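Local coordinates for protein chitin deacetylase 1 (PDB 5ZNT) that removes N-acetyl groups from the N-acetylglucosamine residues of chitin, giving chitosan and acetate, as a zinc-dependent carbohydrate esterase of the CE4 family, at residues A[38-43]-A[285-290]; A[165-170]-A[305-310]. All blocks are in the same frame, centred on the assembly; numbering follows the deposited sequence.

Both contacts are wholly apolar across their segments and belong to the deacetylase domain, yet they join different parts of it. Contact 1, buried throughout, sets a strand of the parallel sheet against helix 278-294 through isoleucines and one tryptophan. In contact 2, buried except at partly exposed Leu167, helix 303-311 meets strand 168-169 of the mixed sheet and the residue before it; on the helix side, one isoleucine methyl makes all the close approaches, to a leucine and a tyrosine. It lies the nearer to the zinc ligand His101. Their centres are about 20 Å apart, but they adjoin: Thr41 CG2 of contact 1 packs 3.4 Å from Val306 CG2 of contact 2.

Contact 1 of 2, residues A[38-43]-A[285-290]; sequences QMITIT and LYWIDE
Trp287 is the first residue of the helical segment to meet the strand, and its indole carries the main approach: CH2, on the six-membered ring, lies 3.8 Å from Ile40 CD1. The two side chains come from opposite directions, the methyl arriving obliquely to the ring. With CG anti to the backbone N (chi1 -180°), the indole extends from the helix to meet the Ile40 methyl reaching out from the strand. A long, flat and largely apolar group suits this place, since the backbones remain well apart; the closest CA atoms, of Ile40 and Ile288, are separated by 10.4 Å. The polar end of the indole, NE1, makes a weak hydrogen bond to Asn251 OD1.

One residue on, Ile288 uses the end of its longer branch, its CD1 lying 4.3 Å from Ile42 CD1, a looser meeting of two methyls. Ile40 and Ile42, two residues apart on an extended strand, both point toward the helix, and their beta-branched shape fits the strand backbone. Thr41 between them packs on Met303 and Val306 of helix 303-311. Leu267 of strand 265-270 touches both Ile40 and Trp287, while Phe300 of strand 298-300 touches Ile40 and Ile42. Such apolar packing is characteristic of the distorted (beta/alpha) barrel of CE4 deacetylases, where helices pack on the outside of the parallel strands.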
ATOM      1  N   GLN A  38     -13.827  -4.084  10.512  1.00 23.97           N
ATOM      2  CA  GLN A  38     -13.633  -4.039   9.067  1.00 21.18           C
ATOM      3  C   GLN A  38     -12.526  -3.031   8.761  1.00 23.61           C
ATOM      4  O   GLN A  38     -12.721  -1.823   8.897  1.00 21.30           O
ATOM      5  CB  GLN A  38     -14.926  -3.647   8.364  1.00 18.88           C
ATOM      6  CG  GLN A  38     -14.798  -3.550   6.843  1.00 23.16           C
ATOM      7  CD  GLN A  38     -14.336  -4.871   6.207  1.00 30.01           C
ATOM      8  OE1 GLN A  38     -15.092  -5.849   6.164  1.00 24.19           O
ATOM      9  NE2 GLN A  38     -13.097  -4.892   5.686  1.00 20.52           N
ATOM     10  N   MET A  39     -11.370  -3.524   8.350  1.00 22.09           N
ATOM     11  CA  MET A  39     -10.251  -2.664   7.996  1.00 23.99           C
ATOM     12  C   MET A  39     -10.353  -2.238   6.538  1.00 20.25           C
ATOM     13  O   MET A  39     -10.718  -3.035   5.669  1.00 23.45           O
ATOM     14  CB  MET A  39      -8.935  -3.398   8.243  1.00 17.63           C
ATOM     15  CG  MET A  39      -8.662  -3.615   9.723  1.00 21.37           C
ATOM     16  SD  MET A  39      -7.224  -4.666  10.002  1.00 22.74           S
ATOM     17  CE  MET A  39      -7.958  -6.285  10.276  1.00 22.64           C
ATOM     18  N   ILE A  40     -10.038  -0.968   6.278  1.00 21.37           N
ATOM     19  CA  ILE A  40      -9.961  -0.445   4.919  1.00 21.37           C
ATOM     20  C   ILE A  40      -8.576   0.172   4.752  1.00 20.15           C
ATOM     21  O   ILE A  40      -8.165   0.996   5.571  1.00 19.31           O
ATOM     22  CB  ILE A  40     -11.070   0.589   4.640  1.00 19.57           C
ATOM     23  CG1 ILE A  40     -12.445  -0.058   4.906  1.00 22.30           C
ATOM     24  CG2 ILE A  40     -11.019   1.077   3.179  1.00 18.62           C
ATOM     25  CD1 ILE A  40     -13.638   0.897   4.728  1.00 21.58           C
ATOM     26  N   THR A  41      -7.857  -0.237   3.709  1.00 18.34           N
ATOM     27  CA  THR A  41      -6.523   0.301   3.427  1.00 16.66           C
ATOM     28  C   THR A  41      -6.625   1.161   2.173  1.00 16.34           C
ATOM     29  O   THR A  41      -6.569   0.656   1.055  1.00 17.90           O
ATOM     30  CB  THR A  41      -5.475  -0.798   3.249  1.00 18.11           C
ATOM     31  OG1 THR A  41      -5.822  -1.656   2.153  1.00 19.73           O
ATOM     32  CG2 THR A  41      -5.351  -1.643   4.514  1.00 17.75           C
ATOM     33  N   ILE A  42      -6.812   2.464   2.373  1.00 15.31           N
ATOM     34  CA  ILE A  42      -6.639   3.411   1.284  1.00 18.56           C
ATOM     35  C   ILE A  42      -5.151   3.527   0.978  1.00 17.59           C
ATOM     36  O   ILE A  42      -4.342   3.720   1.890  1.00 18.08           O
ATOM     37  CB  ILE A  42      -7.204   4.782   1.675  1.00 18.85           C
ATOM     38  CG1 ILE A  42      -8.708   4.701   1.949  1.00 19.53           C
ATOM     39  CG2 ILE A  42      -6.877   5.821   0.600  1.00 17.14           C
ATOM     40  CD1 ILE A  42      -9.210   5.961   2.684  1.00 20.84           C
ATOM     41  N   THR A  43      -4.778   3.406  -0.298  1.00 15.38           N
ATOM     42  CA  THR A  43      -3.387   3.603  -0.690  1.00 13.54           C
ATOM     43  C   THR A  43      -3.318   4.554  -1.872  1.00 16.67           C
ATOM     44  O   THR A  43      -4.291   4.728  -2.612  1.00 17.06           O
ATOM     45  CB  THR A  43      -2.668   2.281  -1.049  1.00 16.20           C
ATOM     46  OG1 THR A  43      -3.119   1.806  -2.331  1.00 19.32           O
ATOM     47  CG2 THR A  43      -2.934   1.188   0.011  1.00 16.27           C
ATOM     48  N   LEU A 285     -15.375  11.122  -0.842  1.00 22.03           N
ATOM     49  CA  LEU A 285     -15.471  11.762   0.462  1.00 23.48           C
ATOM     50  C   LEU A 285     -16.867  11.584   1.062  1.00 25.25           C
ATOM     51  O   LEU A 285     -17.001  11.310   2.263  1.00 26.03           O
ATOM     52  CB  LEU A 285     -15.105  13.235   0.333  1.00 24.08           C
ATOM     53  CG  LEU A 285     -13.650  13.434  -0.105  1.00 29.26           C
ATOM     54  CD1 LEU A 285     -13.274  14.897  -0.129  1.00 25.37           C
ATOM     55  CD2 LEU A 285     -12.704  12.633   0.812  1.00 26.26           C
ATOM     56  N   TYR A 286     -17.912  11.734   0.248  1.00 22.12           N
ATOM     57  CA  TYR A 286     -19.260  11.456   0.730  1.00 25.30           C
ATOM     58  C   TYR A 286     -19.336  10.054   1.318  1.00 30.16           C
ATOM     59  O   TYR A 286     -19.850   9.853   2.429  1.00 23.79           O
ATOM     60  CB  TYR A 286     -20.266  11.621  -0.408  1.00 28.34           C
ATOM     61  CG  TYR A 286     -21.698  11.459   0.036  1.00 29.20           C
ATOM     62  CD1 TYR A 286     -22.252  10.195   0.202  1.00 30.42           C
ATOM     63  CD2 TYR A 286     -22.495  12.567   0.290  1.00 28.50           C
ATOM     64  CE1 TYR A 286     -23.560  10.033   0.622  1.00 35.74           C
ATOM     65  CE2 TYR A 286     -23.814  12.419   0.703  1.00 32.68           C
ATOM     66  CZ  TYR A 286     -24.337  11.151   0.874  1.00 35.42           C
ATOM     67  OH  TYR A 286     -25.649  10.986   1.293  1.00 37.53           O
ATOM     68  N   TRP A 287     -18.813   9.071   0.581  1.00 25.69           N
ATOM     69  CA  TRP A 287     -18.817   7.689   1.043  1.00 24.13           C
ATOM     70  C   TRP A 287     -18.052   7.531   2.353  1.00 24.62           C
ATOM     71  O   TRP A 287     -18.553   6.913   3.306  1.00 25.26           O
ATOM     72  CB  TRP A 287     -18.225   6.786  -0.044  1.00 24.08           C
ATOM     73  CG  TRP A 287     -18.197   5.356   0.351  1.00 21.56           C
ATOM     74  CD1 TRP A 287     -19.258   4.479   0.328  1.00 20.89           C
ATOM     75  CD2 TRP A 287     -17.069   4.610   0.836  1.00 23.30           C
ATOM     76  NE1 TRP A 287     -18.857   3.249   0.774  1.00 20.14           N
ATOM     77  CE2 TRP A 287     -17.521   3.297   1.088  1.00 21.60           C
ATOM     78  CE3 TRP A 287     -15.719   4.925   1.085  1.00 22.39           C
ATOM     79  CZ2 TRP A 287     -16.685   2.298   1.569  1.00 21.18           C
ATOM     80  CZ3 TRP A 287     -14.890   3.926   1.563  1.00 20.79           C
ATOM     81  CH2 TRP A 287     -15.380   2.631   1.812  1.00 20.45           C
ATOM     82  N   ILE A 288     -16.816   8.037   2.406  1.00 20.63           N
ATOM     83  CA  ILE A 288     -16.013   7.960   3.628  1.00 21.46           C
ATOM     84  C   ILE A 288     -16.782   8.537   4.811  1.00 23.57           C
ATOM     85  O   ILE A 288     -16.827   7.945   5.895  1.00 22.44           O
ATOM     86  CB  ILE A 288     -14.677   8.706   3.457  1.00 21.73           C
ATOM     87  CG1 ILE A 288     -13.738   7.951   2.528  1.00 26.59           C
ATOM     88  CG2 ILE A 288     -14.008   8.883   4.801  1.00 26.73           C
ATOM     89  CD1 ILE A 288     -12.452   8.757   2.238  1.00 28.53           C
ATOM     90  N   ASP A 289     -17.342   9.723   4.637  1.00 22.78           N
ATOM     91  CA  ASP A 289     -18.021  10.377   5.748  1.00 24.45           C
ATOM     92  C   ASP A 289     -19.270   9.600   6.155  1.00 27.26           C
ATOM     93  O   ASP A 289     -19.566   9.455   7.347  1.00 25.08           O
ATOM     94  CB  ASP A 289     -18.371  11.805   5.364  1.00 24.02           C
ATOM     95  CG  ASP A 289     -17.154  12.697   5.256  1.00 27.18           C
ATOM     96  OD1 ASP A 289     -16.113  12.399   5.902  1.00 26.41           O
ATOM     97  OD2 ASP A 289     -17.253  13.716   4.551  1.00 24.76           O
ATOM     98  N   GLU A 290     -19.982   9.046   5.180  1.00 22.71           N
ATOM     99  CA  GLU A 290     -21.154   8.239   5.476  1.00 25.39           C
ATOM    100  C   GLU A 290     -20.783   6.943   6.198  1.00 29.04           C
ATOM    101  O   GLU A 290     -21.452   6.549   7.161  1.00 25.39           O
ATOM    102  CB  GLU A 290     -21.911   7.951   4.183  1.00 27.07           C
ATOM    103  CG  GLU A 290     -23.213   7.191   4.417  1.00 30.61           C
ATOM    104  CD  GLU A 290     -23.978   6.996   3.149  1.00 34.43           C
ATOM    105  OE1 GLU A 290     -23.426   6.372   2.219  1.00 29.58           O
ATOM    106  OE2 GLU A 290     -25.129   7.476   3.077  1.00 36.45           O
TER

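Contact 2 of 2, residues A[165-170]-A[305-310]; sequences AFLYDS and QVIQWV
The backbones approach most closely at Tyr168 and Ile307, whose CA atoms are 8.7 Å apart, where the short strand 168-169 passes one turn of helix 303-311. On the helix side, Ile307 makes the contact, its CD1 methyl being the meeting point for both partners. Its CG1 is anti to the carbonyl carbon (chi1 -65°), and CD1 continues that branch in an extended form, so the methyl stands well out from the helix. Isoleucine suits the place, because a slim methyl at the end of a branched chain can touch the Leu167 tip and the base of Tyr168 at once.

Leu167 meets it tip to tip, with CD2 3.9 Å and CG 4.0 Å from Ile307 CD1. Tyr168 is met closer to its base, where CB and the ring atom CD2 are each 3.6 Å from that same methyl. The contact on the ring is oblique. Tyr168 holds CG between its backbone N and carbonyl carbon (chi1 68°), which turns the ring across the isoleucine and lets CB and the near ring carbons touch one methyl together. Tyrosine thus serves two purposes: its hydrocarbon part packs on Ile307, while its OH is hydrogen-bonded to Glu97 OE2. The side chain lies about 10 Å from that of the zinc ligand His101.

Just before the contact, the chain leaves helix 154-163 at Ala165, whose positive phi belongs to a Schellman motif. Strand 168-169 then runs parallel to both 144-145 and 209-214 in the mixed sheet. Helix 303-311 also presses Met303 and Thr304 on Tyr168, and Trp209 of strand 209-214 touches both Tyr168 and Val310, binding the helix to the sheet.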
ATOM      1  N   ALA A 165      15.037  -7.255   4.565  1.00 23.11           N
ATOM      2  CA  ALA A 165      14.251  -7.065   5.780  1.00 26.81           C
ATOM      3  C   ALA A 165      13.062  -6.137   5.538  1.00 26.84           C
ATOM      4  O   ALA A 165      12.683  -5.349   6.402  1.00 27.18           O
ATOM      5  CB  ALA A 165      15.116  -6.554   6.933  1.00 30.81           C
ATOM      6  N   PHE A 166      12.459  -6.236   4.358  1.00 24.82           N
ATOM      7  CA  PHE A 166      11.157  -5.615   4.167  1.00 22.08           C
ATOM      8  C   PHE A 166      10.106  -6.455   4.890  1.00 26.03           C
ATOM      9  O   PHE A 166      10.265  -7.667   5.060  1.00 26.91           O
ATOM     10  CB  PHE A 166      10.826  -5.494   2.675  1.00 19.28           C
ATOM     11  CG  PHE A 166      11.506  -4.320   1.986  1.00 23.07           C
ATOM     12  CD1 PHE A 166      11.043  -3.018   2.174  1.00 21.94           C
ATOM     13  CD2 PHE A 166      12.612  -4.519   1.168  1.00 21.19           C
ATOM     14  CE1 PHE A 166      11.667  -1.947   1.548  1.00 19.83           C
ATOM     15  CE2 PHE A 166      13.236  -3.443   0.531  1.00 21.45           C
ATOM     16  CZ  PHE A 166      12.766  -2.157   0.729  1.00 16.48           C
ATOM     17  N   LEU A 167       9.026  -5.804   5.329  1.00 22.49           N
ATOM     18  CA  LEU A 167       7.999  -6.537   6.065  1.00 22.75           C
ATOM     19  C   LEU A 167       6.984  -7.169   5.120  1.00 23.17           C
ATOM     20  O   LEU A 167       6.624  -8.343   5.270  1.00 24.76           O
ATOM     21  CB  LEU A 167       7.295  -5.609   7.050  1.00 23.35           C
ATOM     22  CG  LEU A 167       6.139  -6.222   7.846  1.00 23.38           C
ATOM     23  CD1 LEU A 167       6.660  -7.370   8.737  1.00 27.46           C
ATOM     24  CD2 LEU A 167       5.430  -5.128   8.655  1.00 22.32           C
ATOM     25  N   TYR A 168       6.505  -6.416   4.139  1.00 17.84           N
ATOM     26  CA  TYR A 168       5.435  -6.947   3.322  1.00 19.48           C
ATOM     27  C   TYR A 168       5.559  -6.457   1.900  1.00 21.46           C
ATOM     28  O   TYR A 168       6.132  -5.395   1.624  1.00 21.57           O
ATOM     29  CB  TYR A 168       4.051  -6.572   3.862  1.00 19.20           C
ATOM     30  CG  TYR A 168       3.726  -5.094   3.765  1.00 21.87           C
ATOM     31  CD1 TYR A 168       3.108  -4.567   2.631  1.00 18.27           C
ATOM     32  CD2 TYR A 168       4.058  -4.226   4.797  1.00 18.40           C
ATOM     33  CE1 TYR A 168       2.811  -3.204   2.536  1.00 18.79           C
ATOM     34  CE2 TYR A 168       3.776  -2.859   4.709  1.00 20.76           C
ATOM     35  CZ  TYR A 168       3.145  -2.365   3.582  1.00 18.55           C
ATOM     36  OH  TYR A 168       2.873  -1.024   3.479  1.00 18.70           O
ATOM     37  N   ASP A 169       4.974  -7.242   1.008  1.00 19.51           N
ATOM     38  CA  ASP A 169       4.703  -6.859  -0.358  1.00 18.01           C
ATOM     39  C   ASP A 169       3.205  -6.641  -0.534  1.00 21.64           C
ATOM     40  O   ASP A 169       2.384  -7.289   0.126  1.00 21.17           O
ATOM     41  CB  ASP A 169       5.185  -7.945  -1.316  1.00 20.90           C
ATOM     42  CG  ASP A 169       4.760  -7.683  -2.725  1.00 21.80           C
ATOM     43  OD1 ASP A 169       5.295  -6.731  -3.328  1.00 20.07           O
ATOM     44  OD2 ASP A 169       3.873  -8.392  -3.235  1.00 21.49           O
ATOM     45  N   SER A 170       2.848  -5.706  -1.418  1.00 17.36           N
ATOM     46  CA  SER A 170       1.463  -5.535  -1.870  1.00 21.36           C
ATOM     47  C   SER A 170       1.516  -5.337  -3.383  1.00 18.13           C
ATOM     48  O   SER A 170       1.239  -4.261  -3.921  1.00 19.07           O
ATOM     49  CB  SER A 170       0.743  -4.376  -1.179  1.00 20.47           C
ATOM     50  OG  SER A 170      -0.653  -4.401  -1.521  1.00 15.99           O
ATOM     51  N   GLN A 305      -0.535  -1.441   9.857  1.00 22.86           N
ATOM     52  CA  GLN A 305      -1.515  -1.607  10.928  1.00 23.21           C
ATOM     53  C   GLN A 305      -2.400  -2.835  10.709  1.00 23.31           C
ATOM     54  O   GLN A 305      -2.844  -3.451  11.687  1.00 26.94           O
ATOM     55  CB  GLN A 305      -2.355  -0.337  11.063  1.00 16.87           C
ATOM     56  CG  GLN A 305      -1.603   0.740  11.818  1.00 19.56           C
ATOM     57  CD  GLN A 305      -2.256   2.093  11.778  1.00 22.70           C
ATOM     58  OE1 GLN A 305      -3.194   2.335  11.015  1.00 21.50           O
ATOM     59  NE2 GLN A 305      -1.775   2.992  12.626  1.00 24.71           N
ATOM     60  N   VAL A 306      -2.667  -3.211   9.455  1.00 19.20           N
ATOM     61  CA  VAL A 306      -3.372  -4.468   9.212  1.00 20.64           C
ATOM     62  C   VAL A 306      -2.549  -5.634   9.742  1.00 26.84           C
ATOM     63  O   VAL A 306      -3.051  -6.487  10.485  1.00 24.38           O
ATOM     64  CB  VAL A 306      -3.698  -4.649   7.718  1.00 21.45           C
ATOM     65  CG1 VAL A 306      -4.322  -6.041   7.487  1.00 21.65           C
ATOM     66  CG2 VAL A 306      -4.660  -3.588   7.250  1.00 18.11           C
ATOM     67  N   ILE A 307      -1.263  -5.675   9.382  1.00 20.26           N
ATOM     68  CA  ILE A 307      -0.394  -6.760   9.832  1.00 23.91           C
ATOM     69  C   ILE A 307      -0.317  -6.795  11.357  1.00 27.22           C
ATOM     70  O   ILE A 307      -0.288  -7.870  11.965  1.00 24.71           O
ATOM     71  CB  ILE A 307       1.004  -6.624   9.192  1.00 23.41           C
ATOM     72  CG1 ILE A 307       0.910  -6.799   7.674  1.00 25.63           C
ATOM     73  CG2 ILE A 307       1.995  -7.633   9.800  1.00 24.07           C
ATOM     74  CD1 ILE A 307       2.233  -6.484   6.912  1.00 26.68           C
ATOM     75  N   GLN A 308      -0.296  -5.625  12.003  1.00 22.18           N
ATOM     76  CA  GLN A 308      -0.232  -5.603  13.460  1.00 25.56           C
ATOM     77  C   GLN A 308      -1.495  -6.206  14.071  1.00 29.61           C
ATOM     78  O   GLN A 308      -1.420  -6.933  15.072  1.00 29.38           O
ATOM     79  CB  GLN A 308       0.003  -4.174  13.950  1.00 27.01           C
ATOM     80  CG  GLN A 308       1.434  -3.715  13.732  1.00 25.96           C
ATOM     81  CD  GLN A 308       1.598  -2.235  13.950  1.00 33.07           C
ATOM     82  OE1 GLN A 308       0.731  -1.444  13.580  1.00 26.62           O
ATOM     83  NE2 GLN A 308       2.706  -1.849  14.567  1.00 33.70           N
ATOM     84  N   TRP A 309      -2.654  -5.962  13.455  1.00 20.67           N
ATOM     85  CA  TRP A 309      -3.884  -6.604  13.913  1.00 22.35           C
ATOM     86  C   TRP A 309      -3.846  -8.110  13.672  1.00 30.89           C
ATOM     87  O   TRP A 309      -4.239  -8.892  14.546  1.00 28.65           O
ATOM     88  CB  TRP A 309      -5.094  -5.992  13.214  1.00 25.02           C
ATOM     89  CG  TRP A 309      -6.420  -6.510  13.733  1.00 25.89           C
ATOM     90  CD1 TRP A 309      -7.227  -5.909  14.659  1.00 24.68           C
ATOM     91  CD2 TRP A 309      -7.082  -7.724  13.354  1.00 23.20           C
ATOM     92  NE1 TRP A 309      -8.346  -6.677  14.890  1.00 25.67           N
ATOM     93  CE2 TRP A 309      -8.280  -7.798  14.105  1.00 28.87           C
ATOM     94  CE3 TRP A 309      -6.777  -8.758  12.465  1.00 22.32           C
ATOM     95  CZ2 TRP A 309      -9.175  -8.864  13.988  1.00 26.75           C
ATOM     96  CZ3 TRP A 309      -7.665  -9.820  12.349  1.00 30.77           C
ATOM     97  CH2 TRP A 309      -8.855  -9.860  13.102  1.00 27.14           C
ATOM     98  N   VAL A 310      -3.396  -8.538  12.489  1.00 28.81           N
ATOM     99  CA  VAL A 310      -3.296  -9.973  12.203  1.00 27.89           C
ATOM    100  C   VAL A 310      -2.432 -10.661  13.244  1.00 28.81           C
ATOM    101  O   VAL A 310      -2.684 -11.811  13.625  1.00 33.64           O
ATOM    102  CB  VAL A 310      -2.755 -10.204  10.778  1.00 28.70           C
ATOM    103  CG1 VAL A 310      -2.419 -11.687  10.552  1.00 30.33           C
ATOM    104  CG2 VAL A 310      -3.777  -9.750   9.756  1.00 25.88           C
TER